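Local atomic coordinates of inorganic pyrophosphatase (Shewanella sp. AS-11, PDB entry 6LL8), a protein that probably catalyses the metal-dependent hydrolysis of diphosphate into two phosphate ions, with manganese as its cofactor. Residues A143-T148 against M181-V186; V149-P154 against D175-G180; A87-I92 against T105-W110. All coordinates share one frame; numbering follows the deposited sequence.

Interactions 1 and 2 sit together, their centres about 6 Å apart, and interaction 3 lies about 29 and 31 Å from them, centre to centre. Along the chain interaction 3 comes first: it pairs the last two strands, 88-94 and 108-111, of the parallel sheet. Helix 134-147 then leads to the active site, and its final turn makes interaction 1 with helix 176-187. The loop that follows makes interaction 2 with the start of that same helix, so 149-154 and 175-180 lie in sequence between the segments of interaction 1. Together the first two contacts hold the end of a metal-binding helix against helix 176-187, while the third closes the sheet's edge.

Interaction 1: A143-T148 against M181-V186; sequences AILSDT and MDMFKV. With MG (magnesium ion), chain D; MG (magnesium ion), chain F; 2PN (imidodiphosphoric acid), chain I.
Ser146 OG is hydrogen-bonded to both Glu45 OE2 and Lys187 NZ at the place where Ser146 meets Met183 and Phe184. The contact is a helix-helix crossing in this DHH-family pyrophosphatase: the last turn of helix 134-147 passes helix 176-187 at -62°, with segment axes 9.8 Å apart. Across the buried interface the touching is done by the ends of two long side chains. In the conformer of Met183 described, one of two modelled, a bend at the thioether (chi3 -69°) swings CE inward, to 3.5 Å from Leu145 CB. Beside it the Phe184 ring offers its edge to two carbonyl oxygens of the opposite helix, with Ser146 O 3.5 Å from CZ and Leu145 O 4.0 Å from CE2, both near the ring plane. Both oxygens also serve the Schellman motif that ends the helix, Leu145 O accepting from Ile150 N and Ser146 O from Val149 N, so the ring edge packs beside carbonyls that already have partners.

On the far side of that turn, Asp147 points away from helix 176-187 and into the active site. Its carboxylate bridges two magnesium ions, OD2 binding one at 2.1 Å and OD1 the other at 2.2 Å, and a phosphate group of imidodiphosphate spans the same pair through O3 and O2. Asp15, Asp73 and His95 also bind the first ion, Asp13 and two waters the second. Just beyond, Ile144 O is gripped from opposite faces of its plane by Thr148 N and by Thr148 OG1, the hydroxyl lying 2.8 Å from Ile144 O.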
loop_
_atom_site.group_PDB
_atom_site.type_symbol
_atom_site.label_atom_id
_atom_site.label_comp_id
_atom_site.label_asym_id
_atom_site.label_seq_id
_atom_site.Cartn_x
_atom_site.Cartn_y
_atom_site.Cartn_z
ATOM N N ALA A 143 -0.274 -10.874 -2.520
ATOM C CA ALA A 143 -0.643 -9.464 -2.345
ATOM C C ALA A 143 -1.932 -9.326 -1.539
ATOM O O ALA A 143 -2.023 -8.448 -0.655
ATOM C CB ALA A 143 -0.797 -8.790 -3.679
ATOM N N ILE A 144 -2.925 -10.176 -1.795
ATOM C CA ILE A 144 -4.217 -10.051 -1.096
ATOM C C ILE A 144 -4.032 -10.460 0.364
ATOM O O ILE A 144 -4.602 -9.822 1.252
ATOM C CB ILE A 144 -5.307 -10.866 -1.810
ATOM C CG1 ILE A 144 -5.495 -10.442 -3.269
ATOM C CG2 ILE A 144 -6.617 -10.748 -1.031
ATOM C CD1 ILE A 144 -6.223 -11.441 -4.106
ATOM N N LEU A 145 -3.281 -11.520 0.621
ATOM C CA LEU A 145 -2.985 -11.922 2.010
ATOM C C LEU A 145 -2.278 -10.801 2.752
ATOM O O LEU A 145 -2.502 -10.607 3.954
ATOM C CB LEU A 145 -2.136 -13.187 1.996
ATOM C CG LEU A 145 -2.878 -14.460 1.629
ATOM C CD1 LEU A 145 -1.861 -15.525 1.254
ATOM C CD2 LEU A 145 -3.782 -14.935 2.749
ATOM N N SER A 146 -1.402 -10.057 2.092
ATOM C CA SER A 146 -0.667 -8.945 2.721
ATOM C C SER A 146 -1.627 -7.795 3.011
ATOM O O SER A 146 -1.697 -7.322 4.159
ATOM C CB SER A 146 0.479 -8.518 1.845
ATOM O OG SER A 146 1.244 -7.581 2.548
ATOM N N ASP A 147 -2.322 -7.324 1.992
ATOM C CA ASP A 147 -3.206 -6.156 2.179
ATOM C C ASP A 147 -4.314 -6.426 3.185
ATOM O O ASP A 147 -4.695 -5.520 3.917
ATOM C CB ASP A 147 -3.828 -5.746 0.856
ATOM C CG ASP A 147 -3.083 -4.638 0.158
ATOM O OD1 ASP A 147 -1.869 -4.586 0.325
ATOM O OD2 ASP A 147 -3.686 -3.883 -0.649
ATOM N N THR A 148 -4.823 -7.648 3.242
ATOM C CA THR A 148 -5.896 -7.976 4.172
ATOM C C THR A 148 -5.364 -8.445 5.523
ATOM O O THR A 148 -6.183 -8.759 6.393
ATOM C CB THR A 148 -6.842 -9.021 3.623
ATOM O OG1 THR A 148 -6.205 -10.286 3.514
ATOM C CG2 THR A 148 -7.497 -8.607 2.327
ATOM N N MET A 181 1.344 -15.751 6.996
ATOM C CA MET A 181 2.148 -15.560 8.205
ATOM C C MET A 181 3.624 -15.406 7.833
ATOM O O MET A 181 4.306 -14.595 8.444
ATOM C CB MET A 181 1.906 -16.696 9.182
ATOM C CG MET A 181 2.540 -16.407 10.528
ATOM S SD MET A 181 1.945 -14.894 11.347
ATOM C CE MET A 181 0.242 -15.313 11.606
ATOM N N ASP A 182 4.105 -16.164 6.856
ATOM C CA ASP A 182 5.507 -16.036 6.410
ATOM C C ASP A 182 5.788 -14.576 6.055
ATOM O O ASP A 182 6.849 -14.030 6.383
ATOM C CB ASP A 182 5.807 -16.905 5.207
ATOM C CG ASP A 182 5.949 -18.371 5.495
ATOM O OD1 ASP A 182 5.956 -18.723 6.662
ATOM O OD2 ASP A 182 5.938 -19.116 4.513
ATOM N N MET A 183 4.906 -13.964 5.294
ATOM C CA MET A 183 5.110 -12.568 4.848
ATOM C C MET A 183 5.230 -11.636 6.043
ATOM O O MET A 183 6.079 -10.714 6.018
ATOM C CB MET A 183 3.975 -12.135 3.944
ATOM C CG MET A 183 4.107 -12.774 2.539
ATOM S SD MET A 183 2.848 -12.168 1.408
ATOM C CE MET A 183 1.401 -12.931 2.129
ATOM N N PHE A 184 4.394 -11.826 7.052
ATOM C CA PHE A 184 4.477 -10.971 8.255
ATOM C C PHE A 184 5.688 -11.298 9.116
ATOM O O PHE A 184 6.206 -10.387 9.762
ATOM C CB PHE A 184 3.143 -10.944 8.997
ATOM C CG PHE A 184 2.117 -10.130 8.248
ATOM C CD1 PHE A 184 2.113 -8.751 8.350
ATOM C CD2 PHE A 184 1.234 -10.728 7.372
ATOM C CE1 PHE A 184 1.234 -7.997 7.584
ATOM C CE2 PHE A 184 0.354 -9.971 6.630
ATOM C CZ PHE A 184 0.365 -8.602 6.715
ATOM N N LYS A 185 6.180 -12.514 9.086
ATOM C CA LYS A 185 7.479 -12.812 9.737
ATOM C C LYS A 185 8.607 -12.084 9.009
ATOM O O LYS A 185 9.490 -11.540 9.646
ATOM C CB LYS A 185 7.724 -14.321 9.775
ATOM C CG LYS A 185 6.799 -15.074 10.718
ATOM C CD LYS A 185 7.128 -16.557 10.720
ATOM C CE LYS A 185 6.270 -17.394 11.583
ATOM N NZ LYS A 185 7.003 -18.669 11.823
ATOM N N VAL A 186 8.564 -12.020 7.689
ATOM C CA VAL A 186 9.555 -11.216 6.935
ATOM C C VAL A 186 9.429 -9.749 7.326
ATOM O O VAL A 186 10.461 -9.103 7.598
ATOM C CB VAL A 186 9.413 -11.429 5.436
ATOM C CG1 VAL A 186 10.292 -10.455 4.660
ATOM C CG2 VAL A 186 9.784 -12.861 5.060
HETATM MG MG MG D . -3.384 -2.070 -1.752
HETATM MG MG MG F . -0.547 -2.848 0.563
HETATM P P1 2PN I . -2.435 -0.230 0.657
HETATM O O1 2PN I . -1.504 0.472 -0.329
HETATM O O2 2PN I . -1.696 -1.164 1.578
HETATM O O3 2PN I . -3.578 -0.915 -0.070
HETATM N N1 2PN I . -3.113 0.950 1.582
HETATM P P2 2PN I . -2.975 1.421 3.157
HETATM O O4 2PN I . -2.698 2.919 3.081
HETATM O O5 2PN I . -1.807 0.680 3.773
HETATM O O6 2PN I . -4.287 1.122 3.841
HETATM O O HOH W 1 0.179 -2.902 2.829
HETATM O O HOH W 2 0.757 -4.729 -0.189
#

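Interaction 2: V149-P154 against D175-G180; sequences VIFKSP and DFKEVG
Ile150 lies against the backbone of Gly180, its CD1 3.7 Å from Gly180 C, at the closest pairing of the loop with helix 176-187. The loop is a Schellman motif at the end of helix 134-147 running into a type I' beta turn from Val149 to Lys152. Gly180 has no side chain to hold Ile150 off, and the fit is close. The other branch, CG2, reaches Lys177 and touches its O at 4.0 Å and its aliphatic CG. The chi1 of Ile150, -30°, is off a staggered value while both branches lie on the helix.

Next along the turn, Phe151 CE2 meets the edge of the Phe176 ring at CE1, 4.0 Å away, the two side chains crossing at about a right angle. The extended Lys177 chain also crosses Phe151, bringing its CE to 4.1 Å from Phe151 CE2. Phe151 and Phe176 both continue onto Val164 of helix 158-171, so the aromatic pair links the loop and helix 176-187 to that helix.

Further out, the positive phi of Val149 ends the helix in the Schellman motif, and those of Ile150 and Phe151 make the type I' turn, which Lys152 N closes with a 2.9 Å bond to Val149 O. The partner helix begins at Asp175, the N-cap residue: Glu178 N donates to Asp175 OD1 over 3.2 Å, approaching from above the carboxylate plane.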
loop_
_atom_site.group_PDB
_atom_site.type_symbol
_atom_site.label_atom_id
_atom_site.label_comp_id
_atom_site.label_asym_id
_atom_site.label_seq_id
_atom_site.Cartn_x
_atom_site.Cartn_y
_atom_site.Cartn_z
ATOM N N VAL A 149 -4.063 -8.491 5.699
ATOM C CA VAL A 149 -3.473 -8.955 6.979
ATOM C C VAL A 149 -4.026 -10.350 7.292
ATOM O O VAL A 149 -4.562 -10.621 8.384
ATOM C CB VAL A 149 -3.605 -7.942 8.129
ATOM C CG1 VAL A 149 -2.727 -8.365 9.306
ATOM C CG2 VAL A 149 -3.247 -6.543 7.664
ATOM N N ILE A 150 -3.898 -11.253 6.340
ATOM C CA ILE A 150 -4.362 -12.647 6.526
ATOM C C ILE A 150 -5.832 -12.628 6.935
ATOM O O ILE A 150 -6.272 -13.398 7.811
ATOM C CB ILE A 150 -3.488 -13.456 7.501
ATOM C CG1 ILE A 150 -2.018 -13.030 7.544
ATOM C CG2 ILE A 150 -3.627 -14.934 7.159
ATOM C CD1 ILE A 150 -1.173 -13.738 8.611
ATOM N N PHE A 151 -6.602 -11.776 6.282
ATOM C CA PHE A 151 -8.068 -11.626 6.452
ATOM C C PHE A 151 -8.430 -10.917 7.758
ATOM O O PHE A 151 -9.634 -10.778 8.032
ATOM C CB PHE A 151 -8.832 -12.941 6.317
ATOM C CG PHE A 151 -8.495 -13.793 5.134
ATOM C CD1 PHE A 151 -8.126 -13.260 3.908
ATOM C CD2 PHE A 151 -8.702 -15.152 5.209
ATOM C CE1 PHE A 151 -7.907 -14.084 2.826
ATOM C CE2 PHE A 151 -8.492 -15.969 4.115
ATOM C CZ PHE A 151 -8.086 -15.434 2.920
ATOM N N LYS A 152 -7.470 -10.465 8.543
ATOM C CA LYS A 152 -7.780 -9.806 9.829
ATOM C C LYS A 152 -8.182 -8.346 9.652
ATOM O O LYS A 152 -8.865 -7.783 10.497
ATOM C CB LYS A 152 -6.554 -9.838 10.744
ATOM C CG LYS A 152 -6.066 -11.219 11.157
ATOM C CD LYS A 152 -4.707 -11.180 11.864
ATOM C CE LYS A 152 -4.197 -12.545 12.317
ATOM N NZ LYS A 152 -3.491 -12.391 13.586
ATOM N N SER A 153 -7.698 -7.701 8.615
ATOM C CA SER A 153 -7.953 -6.265 8.435
ATOM C C SER A 153 -9.436 -6.036 8.206
ATOM O O SER A 153 -10.061 -6.788 7.450
ATOM C CB SER A 153 -7.162 -5.722 7.289
ATOM O OG SER A 153 -7.393 -4.327 7.157
ATOM N N PRO A 154 -10.006 -4.932 8.699
ATOM C CA PRO A 154 -11.402 -4.620 8.417
ATOM C C PRO A 154 -11.668 -4.230 6.969
ATOM O O PRO A 154 -12.824 -4.153 6.598
ATOM C CB PRO A 154 -11.727 -3.482 9.376
ATOM C CG PRO A 154 -10.437 -2.823 9.614
ATOM C CD PRO A 154 -9.419 -3.955 9.621
ATOM N N ASP A 175 -1.735 -24.328 1.926
ATOM C CA ASP A 175 -1.835 -23.620 3.221
ATOM C C ASP A 175 -1.510 -22.144 2.986
ATOM O O ASP A 175 -0.409 -21.625 3.299
ATOM C CB ASP A 175 -0.928 -24.271 4.254
ATOM C CG ASP A 175 -1.202 -23.807 5.656
ATOM O OD1 ASP A 175 -1.873 -22.768 5.846
ATOM O OD2 ASP A 175 -0.665 -24.448 6.552
ATOM N N PHE A 176 -2.461 -21.451 2.411
ATOM C CA PHE A 176 -2.239 -20.039 2.063
ATOM C C PHE A 176 -2.143 -19.178 3.316
ATOM O O PHE A 176 -1.445 -18.141 3.276
ATOM C CB PHE A 176 -3.289 -19.549 1.075
ATOM C CG PHE A 176 -4.732 -19.810 1.435
ATOM C CD1 PHE A 176 -5.429 -19.003 2.322
ATOM C CD2 PHE A 176 -5.393 -20.890 0.870
ATOM C CE1 PHE A 176 -6.769 -19.270 2.605
ATOM C CE2 PHE A 176 -6.694 -21.189 1.202
ATOM C CZ PHE A 176 -7.374 -20.373 2.051
ATOM N N LYS A 177 -2.801 -19.529 4.407
ATOM C CA LYS A 177 -2.674 -18.681 5.616
ATOM C C LYS A 177 -1.247 -18.734 6.153
ATOM O O LYS A 177 -0.797 -17.735 6.733
ATOM C CB LYS A 177 -3.688 -19.066 6.687
ATOM C CG LYS A 177 -5.112 -18.685 6.292
ATOM C CD LYS A 177 -6.117 -18.974 7.381
ATOM C CE LYS A 177 -7.521 -18.780 6.886
ATOM N NZ LYS A 177 -8.521 -19.248 7.867
ATOM N N GLU A 178 -0.541 -19.851 6.003
ATOM C CA GLU A 178 0.881 -19.908 6.421
ATOM C C GLU A 178 1.754 -19.094 5.491
ATOM O O GLU A 178 2.742 -18.534 5.980
ATOM C CB GLU A 178 1.349 -21.342 6.584
ATOM C CG GLU A 178 1.007 -21.876 7.953
ATOM C CD GLU A 178 1.723 -21.169 9.093
ATOM O OE1 GLU A 178 1.056 -20.468 9.850
ATOM O OE2 GLU A 178 2.969 -21.290 9.197
ATOM N N VAL A 179 1.449 -19.009 4.208
ATOM C CA VAL A 179 2.171 -18.068 3.342
ATOM C C VAL A 179 1.937 -16.648 3.884
ATOM O O VAL A 179 2.883 -15.876 3.958
ATOM C CB VAL A 179 1.769 -18.217 1.865
ATOM C CG1 VAL A 179 2.477 -17.178 1.014
ATOM C CG2 VAL A 179 2.074 -19.622 1.359
ATOM N N GLY A 180 0.709 -16.333 4.271
ATOM C CA GLY A 180 0.376 -15.045 4.891
ATOM C C GLY A 180 1.269 -14.794 6.076
ATOM O O GLY A 180 1.872 -13.715 6.204
#

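Interaction 3: A87-I92 against T105-W110; sequences ATIVGI and TPLECW
Ile92 is held by its backbone on both sides of Cys109: Ile92 N donates to Glu108 O at 2.9 Å, and Ile92 O accepts from Trp110 N at 2.8 Å. This is parallel pairing, and it adds 108-111 as the outermost strand of the DHH domain's parallel sheet, next to 88-94. A third bond, almost straight at 173°, runs from Glu108 N to Val90 O over 3.1 Å.

Leu107, just ahead of the strand, packs beside strand 88-94. Its CG sits between the backbone N and the carbonyl carbon (chi1 78°), and from there CD1 reaches Ile89 CG2 at 4.0 Å and Ile92 CG1 at 4.2 Å; the Ile89 and Leu107 side chains lie side by side.

Glu108 and the Ile92 side chain are on different faces of the sheet. Glu108 OE1, in the conformer described, is hydrogen-bonded to Tyr70 OH and also accepts a weak bond from Trp110 NE1.

Before Leu107 the chains separate, and one water joins them, donating to Ile89 O and Pro106 O and accepting from Thr105 OG1. The register thus rests on main-chain bonds, with Leu107 adding apolar contacts where direct pairing gives way to water.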
loop_
_atom_site.group_PDB
_atom_site.type_symbol
_atom_site.label_atom_id
_atom_site.label_comp_id
_atom_site.label_asym_id
_atom_site.label_seq_id
_atom_site.Cartn_x
_atom_site.Cartn_y
_atom_site.Cartn_z
ATOM N N ALA A 87 1.642 13.024 -18.555
ATOM C CA ALA A 87 1.283 11.689 -19.080
ATOM C C ALA A 87 -0.205 11.662 -19.367
ATOM O O ALA A 87 -0.928 12.605 -18.996
ATOM C CB ALA A 87 1.656 10.624 -18.083
ATOM N N THR A 88 -0.676 10.573 -19.933
ATOM C CA THR A 88 -2.103 10.335 -20.096
ATOM C C THR A 88 -2.437 9.121 -19.234
ATOM O O THR A 88 -1.953 8.013 -19.487
ATOM C CB THR A 88 -2.473 10.084 -21.548
ATOM O OG1 THR A 88 -2.115 11.235 -22.318
ATOM C CG2 THR A 88 -3.946 9.791 -21.701
ATOM N N ILE A 89 -3.290 9.344 -18.239
ATOM C CA ILE A 89 -3.777 8.218 -17.408
ATOM C C ILE A 89 -4.886 7.525 -18.182
ATOM O O ILE A 89 -5.949 8.142 -18.438
ATOM C CB ILE A 89 -4.253 8.697 -16.032
ATOM C CG1 ILE A 89 -3.127 9.354 -15.246
ATOM C CG2 ILE A 89 -4.854 7.540 -15.253
ATOM C CD1 ILE A 89 -3.561 10.132 -14.037
ATOM N N VAL A 90 -4.646 6.281 -18.579
ATOM C CA VAL A 90 -5.627 5.489 -19.313
ATOM C C VAL A 90 -6.475 4.637 -18.384
ATOM O O VAL A 90 -7.547 4.180 -18.782
ATOM C CB VAL A 90 -4.991 4.653 -20.427
ATOM C CG1 VAL A 90 -4.393 5.566 -21.489
ATOM C CG2 VAL A 90 -3.972 3.647 -19.911
ATOM N N GLY A 91 -6.020 4.437 -17.159
ATOM C CA GLY A 91 -6.762 3.587 -16.238
ATOM C C GLY A 91 -6.320 3.770 -14.817
ATOM O O GLY A 91 -5.176 4.197 -14.582
ATOM N N ILE A 92 -7.195 3.424 -13.886
ATOM C CA ILE A 92 -6.888 3.298 -12.451
ATOM C C ILE A 92 -7.552 2.013 -11.993
ATOM O O ILE A 92 -8.769 1.852 -12.207
ATOM C CB ILE A 92 -7.392 4.472 -11.614
ATOM C CG1 ILE A 92 -6.818 5.801 -12.141
ATOM C CG2 ILE A 92 -7.062 4.262 -10.146
ATOM C CD1 ILE A 92 -7.412 7.019 -11.472
ATOM N N THR A 105 -9.136 13.321 -20.472
ATOM C CA THR A 105 -9.698 12.355 -21.403
ATOM C C THR A 105 -10.429 11.256 -20.651
ATOM O O THR A 105 -10.014 10.852 -19.554
ATOM C CB THR A 105 -8.551 11.743 -22.230
ATOM O OG1 THR A 105 -7.484 11.383 -21.355
ATOM C CG2 THR A 105 -8.047 12.718 -23.273
ATOM N N PRO A 106 -11.461 10.654 -21.259
ATOM C CA PRO A 106 -12.082 9.456 -20.695
ATOM C C PRO A 106 -11.025 8.389 -20.411
ATOM O O PRO A 106 -9.995 8.262 -21.091
ATOM C CB PRO A 106 -13.088 9.020 -21.758
ATOM C CG PRO A 106 -13.471 10.333 -22.398
ATOM C CD PRO A 106 -12.178 11.118 -22.464
ATOM N N LEU A 107 -11.312 7.586 -19.400
ATOM C CA LEU A 107 -10.404 6.535 -18.894
ATOM C C LEU A 107 -11.217 5.380 -18.333
ATOM O O LEU A 107 -12.447 5.476 -18.200
ATOM C CB LEU A 107 -9.444 7.075 -17.823
ATOM C CG LEU A 107 -10.023 7.255 -16.418
ATOM C CD1 LEU A 107 -8.896 7.456 -15.417
ATOM C CD2 LEU A 107 -11.034 8.398 -16.324
ATOM N N GLU A 108 -10.537 4.296 -18.006
ATOM C CA GLU A 108 -11.119 3.212 -17.201
ATOM C C GLU A 108 -10.790 3.395 -15.742
ATOM O O GLU A 108 -9.649 3.725 -15.397
ATOM C CB GLU A 108 -10.440 1.895 -17.476
ATOM C CG GLU A 108 -10.653 1.372 -18.846
ATOM C CD GLU A 108 -10.400 -0.118 -18.940
ATOM O OE1 GLU A 108 -9.674 -0.725 -18.081
ATOM O OE2 GLU A 108 -11.003 -0.655 -19.827
ATOM N N CYS A 109 -11.771 3.189 -14.884
ATOM C CA CYS A 109 -11.508 3.008 -13.450
ATOM C C CYS A 109 -12.209 1.741 -13.013
ATOM O O CYS A 109 -13.427 1.581 -13.189
ATOM C CB CYS A 109 -11.993 4.151 -12.585
ATOM S SG CYS A 109 -11.295 5.757 -13.048
ATOM N N TRP A 110 -11.415 0.846 -12.431
ATOM C CA TRP A 110 -11.879 -0.361 -11.730
ATOM C C TRP A 110 -11.533 -0.140 -10.271
ATOM O O TRP A 110 -10.448 -0.512 -9.833
ATOM C CB TRP A 110 -11.209 -1.606 -12.297
ATOM C CG TRP A 110 -11.577 -1.996 -13.686
ATOM C CD1 TRP A 110 -11.152 -1.433 -14.845
ATOM C CD2 TRP A 110 -12.340 -3.145 -14.025
ATOM N NE1 TRP A 110 -11.641 -2.143 -15.889
ATOM C CE2 TRP A 110 -12.350 -3.206 -15.433
ATOM C CE3 TRP A 110 -13.004 -4.116 -13.286
ATOM C CZ2 TRP A 110 -12.996 -4.234 -16.112
ATOM C CZ3 TRP A 110 -13.632 -5.144 -13.963
ATOM C CH2 TRP A 110 -13.631 -5.184 -15.351
HETATM O O HOH W 3 -7.372 8.744 -20.724
#